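Local coordinates for protein 2',5'-phosphodiesterase 12 (Homo sapiens, PDB 4Z0V) that binds a magnesium ion and belongs to the endonuclease/exonuclease/phosphatase family, with an extra N-terminal domain of the E-set clan, at residues P16-A21 / L159-N164; N132-T137 / L180-R185; E211-F216 / V283-L288; I407-H412 / I431-D436. All coordinates share one frame; numbering follows the deposited sequence.

Contact 1 (P16-A21 / L159-N164); sequences PRYIMA and LDYRQN
Y18 lays its ring along the helix segment 159-164, meeting D160 and Y161. The CB of D160 lies at the edge of this ring, near its plane, whereas the phenol end goes on to the neighbouring tyrosine: Y18 OH is 3.7 Å from Y161 CD2, at the edge of the Y161 ring. The CG of Y18 stands anti to the backbone N (chi1 -156°), which swings the ring out to the helix. M20, two residues on, makes a Met-aromatic contact with the Y161 ring, its SD 5.1 Å from the Y161 centroid in an oblique position. A bend at chi3 (-61°) then turns the methyl CE to within 3.5 Å of N164 OD1. The other branch of this amide, N164 ND2, donates to Y18 O at 3.1 Å, a weak bond, its N-H...O angle only 126°. Two parts of the fold meet here, a loop of the E-set-like N-terminal region and helix 159-172 of the endonuclease/exonuclease/phosphatase region. Two waters extend the join. One accepts from R17 N at 2.8 Å and donates weakly to D160 OD1; the other accepts from M20 N at 2.9 Å and lies 2.8 Å from N164 OD1. Further out, Y161 OH bonds to V424 O and the Y161 ring meets Y155 edge-to-face, while E102 pairs through its backbone with I19 and A21, beside Y18.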
loop_
_atom_site.group_PDB
_atom_site.type_symbol
_atom_site.label_atom_id
_atom_site.label_comp_id
_atom_site.label_asym_id
_atom_site.label_seq_id
_atom_site.Cartn_x
_atom_site.Cartn_y
_atom_site.Cartn_z
ATOM N N PRO A 16 -14.615 14.213 1.349
ATOM C CA PRO A 16 -15.112 12.909 1.822
ATOM C C PRO A 16 -16.537 13.016 2.382
ATOM O O PRO A 16 -17.007 14.111 2.730
ATOM C CB PRO A 16 -14.130 12.517 2.927
ATOM C CG PRO A 16 -13.511 13.798 3.354
ATOM C CD PRO A 16 -13.480 14.690 2.172
ATOM N N ARG A 17 -17.233 11.880 2.415
ATOM C CA ARG A 17 -18.621 11.793 2.901
ATOM C C ARG A 17 -18.702 11.587 4.376
ATOM O O ARG A 17 -19.758 11.776 4.969
ATOM C CB ARG A 17 -19.334 10.607 2.247
ATOM C CG ARG A 17 -19.511 10.814 0.809
ATOM C CD ARG A 17 -20.569 9.918 0.253
ATOM N NE ARG A 17 -20.623 10.224 -1.158
ATOM C CZ ARG A 17 -21.408 11.147 -1.686
ATOM N NH1 ARG A 17 -21.331 11.424 -2.970
ATOM N NH2 ARG A 17 -22.292 11.792 -0.930
ATOM N N TYR A 18 -17.618 11.082 4.932
ATOM C CA TYR A 18 -17.455 10.745 6.327
ATOM C C TYR A 18 -16.302 11.590 6.859
ATOM O O TYR A 18 -15.197 11.513 6.334
ATOM C CB TYR A 18 -17.171 9.231 6.437
ATOM C CG TYR A 18 -17.509 8.564 7.754
ATOM C CD1 TYR A 18 -18.050 7.283 7.790
ATOM C CD2 TYR A 18 -17.209 9.175 8.968
ATOM C CE1 TYR A 18 -18.362 6.662 9.000
ATOM C CE2 TYR A 18 -17.524 8.568 10.181
ATOM C CZ TYR A 18 -18.087 7.308 10.195
ATOM O OH TYR A 18 -18.372 6.716 11.401
ATOM N N ILE A 19 -16.588 12.470 7.821
ATOM C CA ILE A 19 -15.580 13.338 8.406
ATOM C C ILE A 19 -15.556 13.063 9.911
ATOM O O ILE A 19 -16.605 13.160 10.553
ATOM C CB ILE A 19 -15.869 14.827 8.059
ATOM C CG1 ILE A 19 -15.638 15.084 6.550
ATOM C CG2 ILE A 19 -15.008 15.752 8.937
ATOM C CD1 ILE A 19 -16.120 16.414 6.044
ATOM N N MET A 20 -14.366 12.743 10.470
ATOM C CA MET A 20 -14.227 12.470 11.902
ATOM C C MET A 20 -13.242 13.381 12.567
ATOM O O MET A 20 -12.196 13.702 11.984
ATOM C CB MET A 20 -13.769 11.020 12.158
ATOM C CG MET A 20 -14.752 10.017 11.706
ATOM S SD MET A 20 -14.246 8.319 12.063
ATOM C CE MET A 20 -12.890 8.222 11.216
ATOM N N ALA A 21 -13.519 13.731 13.832
ATOM C CA ALA A 21 -12.600 14.536 14.638
ATOM C C ALA A 21 -11.265 13.805 14.781
ATOM O O ALA A 21 -11.275 12.611 15.052
ATOM C CB ALA A 21 -13.203 14.778 16.014
ATOM N N LEU A 159 -16.503 0.874 3.540
ATOM C CA LEU A 159 -15.393 1.536 2.872
ATOM C C LEU A 159 -15.077 2.948 3.396
ATOM O O LEU A 159 -13.900 3.228 3.662
ATOM C CB LEU A 159 -15.577 1.576 1.339
ATOM C CG LEU A 159 -14.301 1.990 0.542
ATOM C CD1 LEU A 159 -13.062 1.157 0.955
ATOM C CD2 LEU A 159 -14.533 1.888 -0.945
ATOM N N ASP A 160 -16.080 3.809 3.549
ATOM C CA ASP A 160 -15.873 5.190 3.984
ATOM C C ASP A 160 -15.200 5.260 5.377
ATOM O O ASP A 160 -14.280 6.058 5.559
ATOM C CB ASP A 160 -17.189 5.984 3.970
ATOM C CG ASP A 160 -17.722 6.309 2.573
ATOM O OD1 ASP A 160 -16.896 6.537 1.652
ATOM O OD2 ASP A 160 -18.963 6.373 2.409
ATOM N N TYR A 161 -15.596 4.377 6.315
ATOM C CA TYR A 161 -14.978 4.331 7.633
ATOM C C TYR A 161 -13.497 3.889 7.525
ATOM O O TYR A 161 -12.581 4.563 8.039
ATOM C CB TYR A 161 -15.760 3.371 8.559
ATOM C CG TYR A 161 -15.217 3.350 9.971
ATOM C CD1 TYR A 161 -14.244 2.427 10.354
ATOM C CD2 TYR A 161 -15.675 4.251 10.927
ATOM C CE1 TYR A 161 -13.749 2.394 11.661
ATOM C CE2 TYR A 161 -15.210 4.209 12.246
ATOM C CZ TYR A 161 -14.263 3.263 12.613
ATOM O OH TYR A 161 -13.810 3.234 13.915
ATOM N N ARG A 162 -13.270 2.719 6.909
ATOM C CA ARG A 162 -11.910 2.170 6.757
ATOM C C ARG A 162 -10.976 3.151 6.021
ATOM O O ARG A 162 -9.812 3.260 6.396
ATOM C CB ARG A 162 -11.952 0.830 6.034
ATOM C CG ARG A 162 -12.613 -0.229 6.907
ATOM C CD ARG A 162 -12.268 -1.666 6.521
ATOM N NE ARG A 162 -12.633 -1.941 5.140
ATOM C CZ ARG A 162 -11.774 -2.199 4.164
ATOM N NH1 ARG A 162 -12.213 -2.458 2.942
ATOM N NH2 ARG A 162 -10.463 -2.204 4.404
ATOM N N GLN A 163 -11.472 3.844 4.988
ATOM C CA GLN A 163 -10.627 4.800 4.254
ATOM C C GLN A 163 -10.218 5.938 5.123
ATOM O O GLN A 163 -9.073 6.385 5.015
ATOM C CB GLN A 163 -11.283 5.332 2.974
ATOM C CG GLN A 163 -11.326 4.293 1.870
ATOM C CD GLN A 163 -10.037 3.534 1.670
ATOM O OE1 GLN A 163 -10.007 2.300 1.738
ATOM N NE2 GLN A 163 -8.948 4.238 1.400
ATOM N N ASN A 164 -11.108 6.411 6.009
ATOM C CA ASN A 164 -10.682 7.490 6.906
ATOM C C ASN A 164 -9.482 7.056 7.767
ATOM O O ASN A 164 -8.487 7.783 7.886
ATOM C CB ASN A 164 -11.833 7.927 7.781
ATOM C CG ASN A 164 -12.225 9.353 7.549
ATOM O OD1 ASN A 164 -12.036 10.211 8.407
ATOM N ND2 ASN A 164 -12.752 9.645 6.376
HETATM O O HOH W 1 -16.044 9.340 2.421
HETATM O O HOH W 2 -12.085 13.027 8.778
#

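Contact 2 (N132-T137 / L180-R185). With MG (magnesium ion), chain B.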
loop_
_atom_site.group_PDB
_atom_site.type_symbol
_atom_site.label_atom_id
_atom_site.label_comp_id
_atom_site.label_asym_id
_atom_site.label_seq_id
_atom_site.Cartn_x
_atom_site.Cartn_y
_atom_site.Cartn_z
ATOM N N ASN A 132 -1.412 -4.521 2.991
ATOM C CA ASN A 132 -2.563 -5.065 2.271
ATOM C C ASN A 132 -3.745 -4.397 2.972
ATOM O O ASN A 132 -3.965 -4.645 4.163
ATOM C CB ASN A 132 -2.585 -6.615 2.320
ATOM C CG ASN A 132 -3.852 -7.206 1.724
ATOM O OD1 ASN A 132 -4.948 -6.641 1.876
ATOM N ND2 ASN A 132 -3.738 -8.381 1.057
ATOM N N ILE A 133 -4.432 -3.505 2.273
ATOM C CA ILE A 133 -5.443 -2.622 2.889
ATOM C C ILE A 133 -6.870 -3.176 2.846
ATOM O O ILE A 133 -7.779 -2.470 3.316
ATOM C CB ILE A 133 -5.382 -1.179 2.301
ATOM C CG1 ILE A 133 -5.664 -1.165 0.761
ATOM C CG2 ILE A 133 -4.007 -0.520 2.662
ATOM C CD1 ILE A 133 -5.953 0.283 0.194
ATOM N N LEU A 134 -7.044 -4.442 2.404
ATOM C CA LEU A 134 -8.338 -5.177 2.358
ATOM C C LEU A 134 -9.323 -4.492 1.406
ATOM O O LEU A 134 -9.932 -3.441 1.712
ATOM C CB LEU A 134 -8.926 -5.318 3.789
ATOM C CG LEU A 134 -10.342 -5.922 3.950
ATOM C CD1 LEU A 134 -10.448 -7.289 3.275
ATOM C CD2 LEU A 134 -10.714 -5.997 5.433
ATOM N N ALA A 135 -9.496 -5.114 0.227
ATOM C CA ALA A 135 -10.311 -4.510 -0.798
ATOM C C ALA A 135 -11.797 -4.543 -0.452
ATOM O O ALA A 135 -12.332 -5.549 0.049
ATOM C CB ALA A 135 -10.073 -5.181 -2.140
ATOM N N ASP A 136 -12.465 -3.423 -0.738
ATOM C CA ASP A 136 -13.915 -3.337 -0.556
ATOM C C ASP A 136 -14.617 -4.346 -1.469
ATOM O O ASP A 136 -15.684 -4.844 -1.108
ATOM C CB ASP A 136 -14.419 -1.922 -0.872
ATOM C CG ASP A 136 -15.912 -1.810 -0.666
ATOM O OD1 ASP A 136 -16.358 -1.970 0.480
ATOM O OD2 ASP A 136 -16.636 -1.646 -1.668
ATOM N N THR A 137 -14.012 -4.687 -2.632
ATOM C CA THR A 137 -14.622 -5.693 -3.523
ATOM C C THR A 137 -14.846 -6.996 -2.731
ATOM O O THR A 137 -15.826 -7.698 -2.985
ATOM C CB THR A 137 -13.835 -5.889 -4.823
ATOM O OG1 THR A 137 -14.629 -6.689 -5.698
ATOM C CG2 THR A 137 -12.500 -6.575 -4.622
ATOM N N LEU A 180 1.227 -0.893 -1.617
ATOM C CA LEU A 180 -0.052 -1.361 -1.137
ATOM C C LEU A 180 -0.606 -2.479 -1.983
ATOM O O LEU A 180 -0.414 -2.479 -3.198
ATOM C CB LEU A 180 -1.053 -0.193 -1.172
ATOM C CG LEU A 180 -0.683 1.093 -0.419
ATOM C CD1 LEU A 180 -1.781 2.138 -0.593
ATOM C CD2 LEU A 180 -0.491 0.813 1.087
ATOM N N GLN A 181 -1.369 -3.366 -1.350
ATOM C CA GLN A 181 -2.063 -4.450 -2.028
ATOM C C GLN A 181 -3.534 -4.358 -1.701
ATOM O O GLN A 181 -3.914 -3.708 -0.720
ATOM C CB GLN A 181 -1.515 -5.833 -1.659
ATOM C CG GLN A 181 0.020 -5.959 -1.801
ATOM C CD GLN A 181 0.751 -5.415 -0.594
ATOM O OE1 GLN A 181 0.292 -5.529 0.539
ATOM N NE2 GLN A 181 1.902 -4.797 -0.807
ATOM N N GLU A 182 -4.371 -4.958 -2.560
ATOM C CA GLU A 182 -5.838 -4.973 -2.417
ATOM C C GLU A 182 -6.401 -3.550 -2.442
ATOM O O GLU A 182 -7.268 -3.167 -1.628
ATOM C CB GLU A 182 -6.287 -5.762 -1.175
ATOM C CG GLU A 182 -6.146 -7.267 -1.387
ATOM C CD GLU A 182 -6.955 -8.086 -0.406
ATOM O OE1 GLU A 182 -8.075 -7.656 -0.055
ATOM O OE2 GLU A 182 -6.482 -9.166 0.004
ATOM N N VAL A 183 -5.913 -2.781 -3.409
ATOM C CA VAL A 183 -6.377 -1.417 -3.631
ATOM C C VAL A 183 -7.489 -1.455 -4.661
ATOM O O VAL A 183 -7.230 -1.773 -5.824
ATOM C CB VAL A 183 -5.208 -0.499 -4.111
ATOM C CG1 VAL A 183 -5.706 0.939 -4.386
ATOM C CG2 VAL A 183 -4.047 -0.491 -3.108
ATOM N N ASP A 184 -8.684 -1.023 -4.288
ATOM C CA ASP A 184 -9.780 -0.950 -5.276
ATOM C C ASP A 184 -9.550 0.235 -6.197
ATOM O O ASP A 184 -8.907 1.216 -5.792
ATOM C CB ASP A 184 -11.145 -0.781 -4.574
ATOM C CG ASP A 184 -11.487 -1.851 -3.570
ATOM O OD1 ASP A 184 -11.280 -1.610 -2.341
ATOM O OD2 ASP A 184 -12.084 -2.870 -3.978
ATOM N N ARG A 185 -10.078 0.150 -7.442
ATOM C CA ARG A 185 -9.921 1.230 -8.414
ATOM C C ARG A 185 -10.377 2.581 -7.825
ATOM O O ARG A 185 -9.609 3.543 -7.887
ATOM C CB ARG A 185 -10.656 0.935 -9.743
ATOM C CG ARG A 185 -10.473 2.063 -10.767
ATOM C CD ARG A 185 -11.183 1.842 -12.099
ATOM N NE ARG A 185 -10.601 0.762 -12.906
ATOM C CZ ARG A 185 -9.451 0.841 -13.570
ATOM N NH1 ARG A 185 -8.711 1.941 -13.505
ATOM N NH2 ARG A 185 -9.019 -0.189 -14.280
HETATM MG MG MG B . -7.103 -10.244 1.587
HETATM O O HOH W 3 -6.791 -8.568 2.833
HETATM O O HOH W 4 -9.111 -9.837 1.119
HETATM O O HOH W 5 -7.412 -11.945 0.346
HETATM O O HOH W 6 -5.310 -11.046 2.064
HETATM O O HOH W 7 -7.850 -11.340 3.270
#
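E182 and N132 meet beside the magnesium ion, and the glutamate can be followed atom by atom. Its CB lies 3.4 Å from N132 OD1 and close to A135 N, and its CG runs past both branches of the asparagine amide. With CG anti to the carbonyl carbon (chi1 -74°) and the chain extended beyond it, the carboxylate arrives between N132, A135 and the metal. OE1 accepts an almost straight bond (172°) from A135 N at 2.9 Å, on its anti side, and OE1 also accepts from a metal-bound water. OE2 binds the magnesium ion at 2.0 Å. N132 ND2 donates to E182 OE2 at 3.0 Å; this donor comes from above the carboxylate plane, 51° out of it, although OE2 lies in the plane of the amide. The amide is itself fixed: N132 OD1 takes L134 N in an Asx turn and a second metal-bound water at 2.8 Å, and ND2 also donates to D327. Behind this site a parallel bridge pairs N132 with Q181, I133 N bonding to Q181 O, and E182 and V183 form a G1 beta bulge opposite G212. Farther along, the D184 carboxylate receives two N-H groups at the start of helix 136-139, D136 N to OD1 at 2.7 Å and T137 N to OD2 at 3.0 Å. Five waters complete an octahedral shell around the ion, with E182 as its single direct protein ligand; the metal would be expected to polarise these waters, two of which are oriented by E182 and N132.

Contact 3 (E211-F216 / V283-L288)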
loop_
_atom_site.group_PDB
_atom_site.type_symbol
_atom_site.label_atom_id
_atom_site.label_comp_id
_atom_site.label_asym_id
_atom_site.label_seq_id
_atom_site.Cartn_x
_atom_site.Cartn_y
_atom_site.Cartn_z
ATOM N N GLU A 211 -9.395 -4.957 -8.159
ATOM C CA GLU A 211 -8.434 -4.402 -7.210
ATOM C C GLU A 211 -7.046 -4.770 -7.648
ATOM O O GLU A 211 -6.861 -5.706 -8.435
ATOM C CB GLU A 211 -8.714 -4.873 -5.742
ATOM C CG GLU A 211 -8.830 -6.375 -5.493
ATOM C CD GLU A 211 -7.526 -7.152 -5.450
ATOM O OE1 GLU A 211 -6.472 -6.531 -5.215
ATOM O OE2 GLU A 211 -7.565 -8.394 -5.554
ATOM N N GLY A 212 -6.068 -4.073 -7.099
ATOM C CA GLY A 212 -4.688 -4.377 -7.433
ATOM C C GLY A 212 -3.680 -3.720 -6.533
ATOM O O GLY A 212 -3.881 -3.547 -5.313
ATOM N N LEU A 213 -2.588 -3.364 -7.158
ATOM C CA LEU A 213 -1.428 -2.867 -6.472
ATOM C C LEU A 213 -1.233 -1.388 -6.689
ATOM O O LEU A 213 -1.446 -0.906 -7.801
ATOM C CB LEU A 213 -0.190 -3.590 -7.019
ATOM C CG LEU A 213 -0.165 -5.136 -7.030
ATOM C CD1 LEU A 213 1.138 -5.600 -7.713
ATOM C CD2 LEU A 213 -0.234 -5.699 -5.602
ATOM N N ALA A 214 -0.713 -0.697 -5.655
ATOM C CA ALA A 214 -0.308 0.703 -5.822
ATOM C C ALA A 214 1.053 0.942 -5.182
ATOM O O ALA A 214 1.380 0.335 -4.151
ATOM C CB ALA A 214 -1.338 1.652 -5.224
ATOM N N THR A 215 1.842 1.854 -5.784
ATOM C CA THR A 215 3.131 2.277 -5.202
ATOM C C THR A 215 3.103 3.791 -5.188
ATOM O O THR A 215 2.828 4.397 -6.214
ATOM C CB THR A 215 4.350 1.698 -5.978
ATOM O OG1 THR A 215 4.349 0.271 -5.887
ATOM C CG2 THR A 215 5.705 2.200 -5.432
ATOM N N PHE A 216 3.367 4.382 -4.037
ATOM C CA PHE A 216 3.438 5.838 -3.853
ATOM C C PHE A 216 4.853 6.212 -3.468
ATOM O O PHE A 216 5.506 5.453 -2.780
ATOM C CB PHE A 216 2.453 6.324 -2.791
ATOM C CG PHE A 216 1.025 6.331 -3.272
ATOM C CD1 PHE A 216 0.227 5.185 -3.161
ATOM C CD2 PHE A 216 0.448 7.503 -3.769
ATOM C CE1 PHE A 216 -1.102 5.198 -3.600
ATOM C CE2 PHE A 216 -0.882 7.513 -4.216
ATOM C CZ PHE A 216 -1.638 6.353 -4.142
ATOM N N VAL A 283 11.756 -0.480 -7.153
ATOM C CA VAL A 283 10.744 -0.815 -6.132
ATOM C C VAL A 283 9.728 -1.776 -6.730
ATOM O O VAL A 283 9.015 -1.413 -7.681
ATOM C CB VAL A 283 10.029 0.456 -5.580
ATOM C CG1 VAL A 283 8.958 0.060 -4.560
ATOM C CG2 VAL A 283 11.044 1.424 -4.958
ATOM N N ALA A 284 9.684 -3.008 -6.189
ATOM C CA ALA A 284 8.769 -4.006 -6.685
ATOM C C ALA A 284 7.712 -4.277 -5.617
ATOM O O ALA A 284 7.978 -4.151 -4.409
ATOM C CB ALA A 284 9.525 -5.278 -7.080
ATOM N N ASN A 285 6.478 -4.546 -6.080
ATOM C CA ASN A 285 5.320 -4.772 -5.216
ATOM C C ASN A 285 4.490 -5.881 -5.783
ATOM O O ASN A 285 4.308 -5.941 -7.007
ATOM C CB ASN A 285 4.489 -3.466 -5.124
ATOM C CG ASN A 285 3.265 -3.512 -4.231
ATOM O OD1 ASN A 285 3.170 -4.303 -3.273
ATOM N ND2 ASN A 285 2.303 -2.618 -4.486
ATOM N N THR A 286 4.021 -6.802 -4.933
ATOM C CA THR A 286 3.189 -7.895 -5.452
ATOM C C THR A 286 2.206 -8.404 -4.407
ATOM O O THR A 286 2.242 -8.016 -3.240
ATOM C CB THR A 286 4.083 -9.085 -5.955
ATOM O OG1 THR A 286 3.291 -9.953 -6.777
ATOM C CG2 THR A 286 4.704 -9.909 -4.792
ATOM N N HIS A 287 1.284 -9.252 -4.874
ATOM C CA HIS A 287 0.317 -9.972 -4.054
ATOM C C HIS A 287 0.274 -11.366 -4.655
ATOM O O HIS A 287 -0.261 -11.531 -5.756
ATOM C CB HIS A 287 -1.056 -9.262 -4.084
ATOM C CG HIS A 287 -2.039 -9.813 -3.090
ATOM N ND1 HIS A 287 -3.322 -9.290 -2.995
ATOM C CD2 HIS A 287 -1.915 -10.829 -2.197
ATOM C CE1 HIS A 287 -3.936 -9.993 -2.049
ATOM N NE2 HIS A 287 -3.134 -10.925 -1.530
ATOM N N LEU A 288 0.969 -12.343 -4.012
ATOM C CA LEU A 288 1.085 -13.661 -4.618
ATOM C C LEU A 288 -0.178 -14.457 -4.394
ATOM O O LEU A 288 -1.013 -14.068 -3.585
ATOM C CB LEU A 288 2.289 -14.441 -4.085
ATOM C CG LEU A 288 3.687 -13.855 -4.351
ATOM C CD1 LEU A 288 4.777 -14.836 -3.884
ATOM C CD2 LEU A 288 3.903 -13.490 -5.838
HETATM O O HOH W 8 -3.896 -7.050 -4.608
HETATM O O HOH W 9 6.362 -0.366 -7.732
#
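L213 and T215 turn their side chains toward N285, H287 and V283 on the facing strand. At the start of the first strand, E211 reaches its partner through a water, which donates to E211 OE1 at 2.7 Å and lies 2.8 Å from H287 ND1, in plane at the edge of the imidazole. E211 OE2 bonds to Y138, and the H287 side chain is about 5 Å from the magnesium ion. L213 next spreads its two methyls over the opposing backbone. CD1 comes within 3.3 Å of N285 O, and CD2 packs at 4.0 Å on H287 CB, near the buried H287 N, which has no partner in the model. The strands run nearly antiparallel, 158° apart, yet their axes come no closer than 7.4 Å: they belong to two different sheets, packed face to face in the beta-sandwich core of the DNase I-like fold. A214 points its CB away from this interface and its carbonyl toward N285. That amide, extended across by a CG anti to its backbone N (chi1 -178°), serves other partners: ND2 donates to L180 O and Q267 OE1, and OD1 accepts from Q181 NE2. T215 follows with CG2 at 4.0 Å from V283 CG1. Its OG1, also bonded to Q267, accepts from a second water, which donates at 2.9 Å to V283 O.

Contact 4 (I407-H412 / I431-D436); sequences IPLPSH and IALVCD
I431 pushes its CG2 methyl into the notch formed where L409 passes into P410. This bump meets P410 CD tip to tip at 3.4 Å, tighter than a usual van der Waals contact, and L409 CG lies 3.9 Å from the same methyl. I431 CG2 is anti to its own backbone N, which aims it across at the loop. L409 is thus bordered by two hydrophobic neighbours, since its CD1 also touches L433 CD2 at 4.2 Å, although L433 sets out from the backbone in the opposite sense. At the other end I407 lies over V434, the two CB atoms 3.8 Å apart. A turn at chi2 (66°) folds I407 CD1 over the V434 carbonyl, and the methyl ends 3.8 Å from D436 OD1, a carboxylate oxygen that forms a salt bridge with R127. Two polar links sit among these apolar surfaces: I407 N donates to V434 O at 3.0 Å, and a water donates to I407 O at 2.7 Å while accepting from V434 N. R113 of helix 110-113 touches L409, P410 and I431 and donates to the carbonyl oxygens of P408 and A432. One direct and one water-mediated link thus join the loop after strand 401-406, an edge strand of a six-stranded mixed sheet, to strand 433-439, its antiparallel neighbour, at a sheet edge of the DNase I-like sandwich.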
loop_
_atom_site.group_PDB
_atom_site.type_symbol
_atom_site.label_atom_id
_atom_site.label_comp_id
_atom_site.label_asym_id
_atom_site.label_seq_id
_atom_site.Cartn_x
_atom_site.Cartn_y
_atom_site.Cartn_z
ATOM N N ILE A 407 9.414 -0.043 12.724
ATOM C CA ILE A 407 8.300 0.557 13.459
ATOM C C ILE A 407 7.531 -0.644 14.037
ATOM O O ILE A 407 7.063 -1.503 13.269
ATOM C CB ILE A 407 7.437 1.473 12.556
ATOM C CG1 ILE A 407 8.170 2.782 12.146
ATOM C CG2 ILE A 407 6.116 1.823 13.270
ATOM C CD1 ILE A 407 9.431 2.717 11.237
ATOM N N PRO A 408 7.469 -0.790 15.374
ATOM C CA PRO A 408 6.855 -1.999 15.945
ATOM C C PRO A 408 5.413 -2.190 15.548
ATOM O O PRO A 408 4.660 -1.226 15.442
ATOM C CB PRO A 408 6.952 -1.776 17.465
ATOM C CG PRO A 408 7.157 -0.336 17.642
ATOM C CD PRO A 408 7.951 0.114 16.439
ATOM N N LEU A 409 5.033 -3.456 15.389
ATOM C CA LEU A 409 3.655 -3.812 15.093
ATOM C C LEU A 409 2.802 -3.546 16.327
ATOM O O LEU A 409 3.356 -3.514 17.440
ATOM C CB LEU A 409 3.586 -5.293 14.665
ATOM C CG LEU A 409 3.854 -5.507 13.159
ATOM C CD1 LEU A 409 5.349 -5.343 12.828
ATOM C CD2 LEU A 409 3.412 -6.880 12.735
ATOM N N PRO A 410 1.474 -3.351 16.186
ATOM C CA PRO A 410 0.639 -3.174 17.391
ATOM C C PRO A 410 0.803 -4.351 18.345
ATOM O O PRO A 410 1.133 -5.468 17.904
ATOM C CB PRO A 410 -0.799 -3.172 16.832
ATOM C CG PRO A 410 -0.664 -2.762 15.411
ATOM C CD PRO A 410 0.649 -3.371 14.956
ATOM N N SER A 411 0.570 -4.124 19.639
ATOM C CA SER A 411 0.683 -5.241 20.602
ATOM C C SER A 411 -0.424 -6.281 20.377
ATOM O O SER A 411 -1.474 -5.974 19.805
ATOM C CB SER A 411 0.583 -4.711 22.030
ATOM O OG SER A 411 -0.757 -4.287 22.241
ATOM N N HIS A 412 -0.231 -7.492 20.906
ATOM C CA HIS A 412 -1.239 -8.531 20.803
ATOM C C HIS A 412 -2.529 -8.079 21.522
ATOM O O HIS A 412 -3.619 -8.402 21.062
ATOM C CB HIS A 412 -0.697 -9.860 21.362
ATOM C CG HIS A 412 -1.604 -11.019 21.103
ATOM N ND1 HIS A 412 -1.802 -11.508 19.821
ATOM C CD2 HIS A 412 -2.378 -11.725 21.963
ATOM C CE1 HIS A 412 -2.671 -12.499 19.937
ATOM N NE2 HIS A 412 -3.056 -12.661 21.207
ATOM N N ILE A 431 -1.670 -6.064 8.909
ATOM C CA ILE A 431 -1.007 -5.002 9.654
ATOM C C ILE A 431 0.076 -4.419 8.765
ATOM O O ILE A 431 0.870 -5.178 8.199
ATOM C CB ILE A 431 -0.442 -5.578 10.964
ATOM C CG1 ILE A 431 -1.562 -6.210 11.827
ATOM C CG2 ILE A 431 0.348 -4.514 11.724
ATOM C CD1 ILE A 431 -1.030 -7.045 13.044
ATOM N N ALA A 432 0.122 -3.088 8.642
ATOM C CA ALA A 432 1.126 -2.419 7.834
ATOM C C ALA A 432 2.508 -2.675 8.353
ATOM O O ALA A 432 2.736 -2.657 9.583
ATOM C CB ALA A 432 0.878 -0.904 7.822
ATOM N N LEU A 433 3.429 -2.953 7.431
ATOM C CA LEU A 433 4.861 -3.035 7.783
ATOM C C LEU A 433 5.483 -1.711 7.498
ATOM O O LEU A 433 5.234 -1.145 6.442
ATOM C CB LEU A 433 5.592 -4.113 6.992
ATOM C CG LEU A 433 5.176 -5.536 7.212
ATOM C CD1 LEU A 433 6.020 -6.415 6.339
ATOM C CD2 LEU A 433 5.311 -5.941 8.687
ATOM N N VAL A 434 6.241 -1.160 8.445
ATOM C CA VAL A 434 6.885 0.154 8.258
ATOM C C VAL A 434 8.303 0.055 8.775
ATOM O O VAL A 434 8.509 -0.396 9.909
ATOM C CB VAL A 434 6.122 1.294 8.992
ATOM C CG1 VAL A 434 6.668 2.681 8.596
ATOM C CG2 VAL A 434 4.615 1.217 8.763
ATOM N N CYS A 435 9.286 0.479 7.978
ATOM C CA CYS A 435 10.682 0.455 8.442
ATOM C C CYS A 435 11.450 1.592 7.816
ATOM O O CYS A 435 11.127 2.026 6.702
ATOM C CB CYS A 435 11.332 -0.877 8.110
ATOM S SG CYS A 435 11.441 -1.183 6.343
ATOM N N ASP A 436 12.478 2.069 8.510
ATOM C CA ASP A 436 13.340 3.104 7.961
ATOM C C ASP A 436 14.575 2.409 7.449
ATOM O O ASP A 436 15.181 1.644 8.202
ATOM C CB ASP A 436 13.686 4.145 9.022
ATOM C CG ASP A 436 12.507 4.966 9.465
ATOM O OD1 ASP A 436 11.439 4.861 8.825
ATOM O OD2 ASP A 436 12.663 5.753 10.416
HETATM O O HOH W 10 6.699 -2.839 10.923
#

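Overall arrangement
Three of the four contacts are buried, yet their chemistry differs with their place in the fold. Contact 1, its centre about 18 Å from that of the chain, is partly buried and joins two family regions through aromatic packing, one weak direct bond and waters. Contacts 2 and 3 lie in the core and adjoin each other: strands 177-184 and 211-218 are sheet neighbours, and Q181 bonds to N285. Contact 2 is densely polar around its metal, whereas contact 3 packs two sheets through side chains and bridging waters. Contact 4, also buried, reaches the same six-stranded sheet as contact 2 but at its margin, and is mainly apolar. R162, on the helix of contact 1, reaches the carbonyls of I133 and L134 in contact 2.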